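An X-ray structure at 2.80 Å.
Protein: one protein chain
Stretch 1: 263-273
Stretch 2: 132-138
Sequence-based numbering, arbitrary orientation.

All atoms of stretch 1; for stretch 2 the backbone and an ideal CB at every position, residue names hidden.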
ATOM      1  N   ALA A 263      16.599  10.512   1.033  1.00 12.68           N
ATOM      2  CA  ALA A 263      15.290  10.186   1.571  1.00 10.54           C
ATOM      3  C   ALA A 263      14.803  11.335   2.451  1.00 12.55           C
ATOM      4  O   ALA A 263      13.686  11.854   2.267  1.00 12.27           O
ATOM      5  CB  ALA A 263      15.353   8.892   2.346  1.00  9.63           C
ATOM      6  N   PHE A 264      15.662  11.743   3.384  1.00 12.00           N
ATOM      7  CA  PHE A 264      15.368  12.847   4.288  1.00 12.53           C
ATOM      8  C   PHE A 264      15.141  14.183   3.563  1.00 13.48           C
ATOM      9  O   PHE A 264      14.253  14.956   3.942  1.00 12.52           O
ATOM     10  CB  PHE A 264      16.477  13.022   5.331  1.00 13.71           C
ATOM     11  CG  PHE A 264      16.302  14.241   6.157  1.00 13.70           C
ATOM     12  CD1 PHE A 264      17.026  15.375   5.895  1.00 15.29           C
ATOM     13  CD2 PHE A 264      15.338  14.283   7.150  1.00 16.86           C
ATOM     14  CE1 PHE A 264      16.829  16.530   6.646  1.00 23.15           C
ATOM     15  CE2 PHE A 264      15.129  15.437   7.896  1.00 19.70           C
ATOM     16  CZ  PHE A 264      15.878  16.558   7.653  1.00 19.52           C
ATOM     17  N   ASN A 265      15.944  14.463   2.535  1.00 11.87           N
ATOM     18  CA  ASN A 265      15.772  15.705   1.807  1.00 11.44           C
ATOM     19  C   ASN A 265      14.453  15.763   1.034  1.00 14.33           C
ATOM     20  O   ASN A 265      13.842  16.823   0.946  1.00 16.53           O
ATOM     21  CB  ASN A 265      16.963  16.013   0.904  1.00 15.01           C
ATOM     22  CG  ASN A 265      18.271  16.196   1.679  1.00 20.74           C
ATOM     23  OD1 ASN A 265      18.282  16.348   2.905  1.00 19.13           O
ATOM     24  ND2 ASN A 265      19.382  16.183   0.956  1.00 21.76           N
ATOM     25  N   ARG A 266      13.987  14.628   0.511  1.00 13.78           N
ATOM     26  CA  ARG A 266      12.746  14.608  -0.259  1.00 10.34           C
ATOM     27  C   ARG A 266      11.543  14.857   0.631  1.00 11.53           C
ATOM     28  O   ARG A 266      10.603  15.551   0.254  1.00 11.63           O
ATOM     29  CB  ARG A 266      12.590  13.282  -0.990  1.00 10.54           C
ATOM     30  CG  ARG A 266      13.619  13.072  -2.074  1.00 11.32           C
ATOM     31  CD  ARG A 266      13.276  11.942  -2.970  1.00  8.81           C
ATOM     32  NE  ARG A 266      14.236  11.824  -4.054  1.00  9.43           N
ATOM     33  CZ  ARG A 266      14.286  10.796  -4.896  1.00 10.18           C
ATOM     34  NH1 ARG A 266      13.440   9.787  -4.786  1.00 10.20           N
ATOM     35  NH2 ARG A 266      15.186  10.765  -5.851  1.00 13.23           N
ATOM     36  N   ARG A 267      11.565  14.278   1.820  1.00 11.58           N
ATOM     37  CA  ARG A 267      10.498  14.520   2.772  1.00 12.16           C
ATOM     38  C   ARG A 267      10.417  15.987   3.177  1.00 12.87           C
ATOM     39  O   ARG A 267       9.330  16.503   3.400  1.00 13.08           O
ATOM     40  CB  ARG A 267      10.720  13.679   4.021  1.00 14.26           C
ATOM     41  CG  ARG A 267      10.414  12.235   3.873  1.00 12.45           C
ATOM     42  CD  ARG A 267       8.967  11.989   4.192  1.00 14.56           C
ATOM     43  NE  ARG A 267       8.648  10.577   4.030  1.00 14.76           N
ATOM     44  CZ  ARG A 267       7.428  10.068   4.124  1.00 13.59           C
ATOM     45  NH1 ARG A 267       6.384  10.855   4.374  1.00 12.98           N
ATOM     46  NH2 ARG A 267       7.257   8.763   3.951  1.00 13.51           N
ATOM     47  N   ALA A 268      11.568  16.648   3.319  1.00 14.09           N
ATOM     48  CA  ALA A 268      11.566  18.069   3.666  1.00 14.15           C
ATOM     49  C   ALA A 268      10.986  18.883   2.509  1.00 14.71           C
ATOM     50  O   ALA A 268      10.080  19.678   2.710  1.00 17.01           O
ATOM     51  CB  ALA A 268      12.940  18.551   4.022  1.00 11.42           C
ATOM     52  N   ASN A 269      11.486  18.656   1.299  1.00 11.66           N
ATOM     53  CA  ASN A 269      10.945  19.308   0.124  1.00 11.66           C
ATOM     54  C   ASN A 269       9.445  19.076  -0.037  1.00 14.70           C
ATOM     55  O   ASN A 269       8.710  19.967  -0.441  1.00 18.02           O
ATOM     56  CB  ASN A 269      11.678  18.827  -1.122  1.00 14.49           C
ATOM     57  CG  ASN A 269      13.169  19.160  -1.093  1.00 21.18           C
ATOM     58  OD1 ASN A 269      13.604  20.102  -0.416  1.00 24.34           O
ATOM     59  ND2 ASN A 269      13.963  18.385  -1.836  1.00 22.44           N
ATOM     60  N   ASN A 270       8.992  17.871   0.283  1.00 14.81           N
ATOM     61  CA  ASN A 270       7.583  17.546   0.210  1.00 11.34           C
ATOM     62  C   ASN A 270       6.776  18.356   1.199  1.00 13.99           C
ATOM     63  O   ASN A 270       5.702  18.826   0.862  1.00 15.06           O
ATOM     64  CB  ASN A 270       7.355  16.061   0.466  1.00 12.47           C
ATOM     65  CG  ASN A 270       6.087  15.540  -0.207  1.00 13.66           C
ATOM     66  OD1 ASN A 270       5.003  15.515   0.390  1.00 14.65           O
ATOM     67  ND2 ASN A 270       6.216  15.136  -1.471  1.00 12.79           N
ATOM     68  N   THR A 271       7.293  18.510   2.421  1.00 16.18           N
ATOM     69  CA  THR A 271       6.644  19.304   3.477  1.00 15.50           C
ATOM     70  C   THR A 271       6.594  20.759   3.063  1.00 18.07           C
ATOM     71  O   THR A 271       5.594  21.449   3.251  1.00 18.17           O
ATOM     72  CB  THR A 271       7.446  19.248   4.783  1.00 16.20           C
ATOM     73  OG1 THR A 271       7.487  17.899   5.267  1.00 15.85           O
ATOM     74  CG2 THR A 271       6.827  20.164   5.842  1.00 19.28           C
ATOM     75  N   MET A 272       7.708  21.206   2.496  1.00 19.43           N
ATOM     76  CA  MET A 272       7.853  22.550   1.982  1.00 20.19           C
ATOM     77  C   MET A 272       6.763  22.810   0.955  1.00 20.23           C
ATOM     78  O   MET A 272       6.003  23.773   1.066  1.00 22.37           O
ATOM     79  CB  MET A 272       9.235  22.688   1.348  1.00 22.77           C
ATOM     80  CG  MET A 272       9.526  24.044   0.706  1.00 36.59           C
ATOM     81  SD  MET A 272       9.661  24.068  -1.106  1.00 43.80           S
ATOM     82  CE  MET A 272       8.080  24.801  -1.511  1.00 27.31           C
ATOM     83  N   MET A 273       6.669  21.931  -0.031  1.00 17.07           N
ATOM     84  CA  MET A 273       5.707  22.115  -1.101  1.00 16.87           C
ATOM     85  C   MET A 273       4.235  22.088  -0.646  1.00 19.53           C
ATOM     86  O   MET A 273       3.422  22.859  -1.151  1.00 22.09           O
ATOM     87  CB  MET A 273       5.957  21.119  -2.229  1.00 14.86           C
ATOM     88  CG  MET A 273       7.139  21.469  -3.111  1.00 18.36           C
ATOM     89  SD  MET A 273       7.497  20.223  -4.388  1.00 21.46           S
ATOM     90  CE  MET A 273       9.166  19.767  -3.930  1.00 19.91           C
ATOM     91  N   UNK A 132      12.252   8.160  12.767  1.00 18.01           N
ATOM     92  CA  UNK A 132      11.539   9.410  13.030  1.00 14.49           C
ATOM     93  C   UNK A 132      12.550  10.520  13.018  1.00 16.50           C
ATOM     94  O   UNK A 132      13.662  10.393  13.552  1.00 15.76           O
ATOM     95  CB  UNK A 132      10.781   9.371  14.358  1.00 14.49           C
ATOM     96  N   UNK A 133      12.168  11.621  12.397  1.00 15.61           N
ATOM     97  CA  UNK A 133      13.048  12.760  12.297  1.00 16.09           C
ATOM     98  C   UNK A 133      12.203  13.988  12.526  1.00 18.38           C
ATOM     99  O   UNK A 133      11.065  14.042  12.065  1.00 20.60           O
ATOM    100  CB  UNK A 133      13.769  12.810  10.948  1.00 16.09           C
ATOM    101  N   UNK A 134      12.728  14.964  13.257  1.00 18.63           N
ATOM    102  CA  UNK A 134      11.979  16.183  13.501  1.00 17.63           C
ATOM    103  C   UNK A 134      12.799  17.391  13.131  1.00 16.83           C
ATOM    104  O   UNK A 134      14.027  17.337  13.152  1.00 19.03           O
ATOM    105  CB  UNK A 134      11.540  16.268  14.964  1.00 17.63           C
ATOM    106  N   UNK A 135      12.143  18.482  12.776  1.00 16.44           N
ATOM    107  CA  UNK A 135      12.881  19.724  12.583  1.00 19.72           C
ATOM    108  C   UNK A 135      12.004  20.925  12.853  1.00 21.43           C
ATOM    109  O   UNK A 135      10.789  20.799  12.982  1.00 23.94           O
ATOM    110  CB  UNK A 135      13.449  19.798  11.164  1.00 19.72           C
ATOM    111  N   UNK A 136      12.626  22.087  12.968  1.00 23.40           N
ATOM    112  CA  UNK A 136      11.890  23.296  13.273  1.00 26.84           C
ATOM    113  C   UNK A 136      12.181  24.400  12.254  1.00 28.01           C
ATOM    114  O   UNK A 136      13.314  24.577  11.811  1.00 26.75           O
ATOM    115  CB  UNK A 136      12.231  23.775  14.686  1.00 26.84           C
ATOM    116  N   UNK A 137      11.131  25.119  11.870  1.00 33.04           N
ATOM    117  CA  UNK A 137      11.196  26.110  10.794  1.00 33.63           C
ATOM    118  C   UNK A 137      10.568  27.401  11.235  1.00 40.33           C
ATOM    119  O   UNK A 137       9.456  27.399  11.767  1.00 39.54           O
ATOM    120  CB  UNK A 137      10.506  25.596   9.529  1.00 33.63           C
ATOM    121  N   UNK A 138      11.267  28.505  10.992  1.00 46.91           N
ATOM    122  CA  UNK A 138      10.751  29.813  11.354  1.00 41.69           C
ATOM    123  C   UNK A 138      10.361  30.624  10.129  1.00 48.16           C
ATOM    124  O   UNK A 138      11.167  30.816   9.213  1.00 47.78           O
ATOM    125  CB  UNK A 138      11.787  30.578  12.179  1.00 41.69           C
TER

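Stretch 2 is an extended strand that passes helix 263-273 at 49°, with 11.0 Å between the axes at closest approach. Alternate side chains should therefore face the helix.

Position 132 has no atom of stretch 1 within 5.5 Å of its ideal CB. Many residues would fit. The deposited residue is Arg132, which makes no contact with stretch 1.

At position 133 the CA-to-CB bond points toward the helix. The ideal CB lies 4.3 Å from CE2 of Phe264, so little depth remains. A small or medium apolar side chain suits this spot: alanine or valine; threonine could fit by size. The residue is Val133. Its chi1 is t, and its CG1 comes 3.3 Å from CE2 of Phe264, a tight apolar contact.

Position 134 points away, and nothing of stretch 1 is near its ideal CB. Its phi/psi of -128/153 is ordinary for a strand and does not require glycine. Almost any residue would do. It is Gly134, without a side chain.

Position 135 points toward the helix again, but from farther off. The ideal CB is 5.4 Å from CZ of Phe264. Beyond it lie Ala268, whose small side chain leaves room, and the hydroxyl of Thr271. OG1 of Thr271 already donates to O of Arg267, at 3.0 Å. A long, largely apolar side chain suits the site, such as phenylalanine, methionine or tyrosine; a polar tip could be accepted near Thr271. The residue is Tyr135, with chi1 p. Its CD1 is 4.1 Å from CE2 of Phe264. Its OH lies 3.6 Å from CA of Ala268. The same OH is 3.2 Å from OG1 of Thr271, which sits at the ring edge; whether these two hydroxyls bond is left open by the geometry.

Position 136 has nothing of stretch 1 near its ideal CB. The helix does not restrict it. It is Glu136, which extends clear of the helix.

Position 137 points toward the helix across a wider gap: its CA is 10.1 Å from CA of Met272. Ala268, Thr271 and Met272 border the space. A short side chain would not reach them, so a large one is expected, aromatic or long and apolar. The residue is Trp137. Its CH2 is 4.0 Å from CB of Met272, at the ring edge, and 3.9 Å from O of Ala268. Its CZ3 is 4.3 Å from CG2 of Thr271.

Position 138 is beyond reach of the helix, and many residues would serve. It is Ser138.

Stretch 2, residues 132-138: RVGYEWS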
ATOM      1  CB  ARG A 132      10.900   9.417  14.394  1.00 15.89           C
ATOM      2  CG  ARG A 132       9.524   8.930  14.420  1.00 25.60           C
ATOM      3  CD  ARG A 132       8.759   9.553  15.577  1.00 34.32           C
ATOM      4  NE  ARG A 132       7.483  10.048  15.074  1.00 38.66           N
ATOM      5  CZ  ARG A 132       6.631  10.769  15.783  1.00 44.73           C
ATOM      6  NH1 ARG A 132       6.936  11.063  17.050  1.00 47.66           N
ATOM      7  NH2 ARG A 132       5.489  11.193  15.219  1.00 34.13           N
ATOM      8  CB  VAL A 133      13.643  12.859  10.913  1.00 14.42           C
ATOM      9  CG1 VAL A 133      14.508  14.050  10.860  1.00 20.17           C
ATOM     10  CG2 VAL A 133      14.445  11.614  10.581  1.00 12.91           C
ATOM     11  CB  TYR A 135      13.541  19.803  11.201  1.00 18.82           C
ATOM     12  CG  TYR A 135      12.634  19.413  10.066  1.00 23.66           C
ATOM     13  CD1 TYR A 135      12.518  18.087   9.669  1.00 21.56           C
ATOM     14  CD2 TYR A 135      11.893  20.368   9.381  1.00 25.43           C
ATOM     15  CE1 TYR A 135      11.693  17.733   8.641  1.00 19.65           C
ATOM     16  CE2 TYR A 135      11.068  20.013   8.339  1.00 22.52           C
ATOM     17  CZ  TYR A 135      10.971  18.693   7.984  1.00 18.87           C
ATOM     18  OH  TYR A 135      10.153  18.324   6.952  1.00 23.09           O
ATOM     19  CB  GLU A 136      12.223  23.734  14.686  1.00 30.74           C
ATOM     20  CG  GLU A 136      11.577  25.016  15.128  1.00 45.06           C
ATOM     21  CD  GLU A 136      12.012  25.394  16.529  1.00 60.76           C
ATOM     22  OE1 GLU A 136      13.247  25.373  16.788  1.00 62.06           O
ATOM     23  OE2 GLU A 136      11.123  25.687  17.368  1.00 57.83           O
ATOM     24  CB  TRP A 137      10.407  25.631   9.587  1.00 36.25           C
ATOM     25  CG  TRP A 137      11.165  24.761   8.721  1.00 30.55           C
ATOM     26  CD1 TRP A 137      12.439  24.350   8.916  1.00 28.27           C
ATOM     27  CD2 TRP A 137      10.721  24.176   7.496  1.00 35.14           C
ATOM     28  NE1 TRP A 137      12.834  23.536   7.883  1.00 41.84           N
ATOM     29  CE2 TRP A 137      11.802  23.410   6.988  1.00 40.71           C
ATOM     30  CE3 TRP A 137       9.526  24.223   6.775  1.00 33.00           C
ATOM     31  CZ2 TRP A 137      11.733  22.694   5.776  1.00 29.01           C
ATOM     32  CZ3 TRP A 137       9.457  23.512   5.561  1.00 43.57           C
ATOM     33  CH2 TRP A 137      10.563  22.758   5.077  1.00 30.74           C
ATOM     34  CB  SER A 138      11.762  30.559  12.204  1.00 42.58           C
ATOM     35  OG  SER A 138      11.532  30.278  13.571  1.00 50.41           O
TER
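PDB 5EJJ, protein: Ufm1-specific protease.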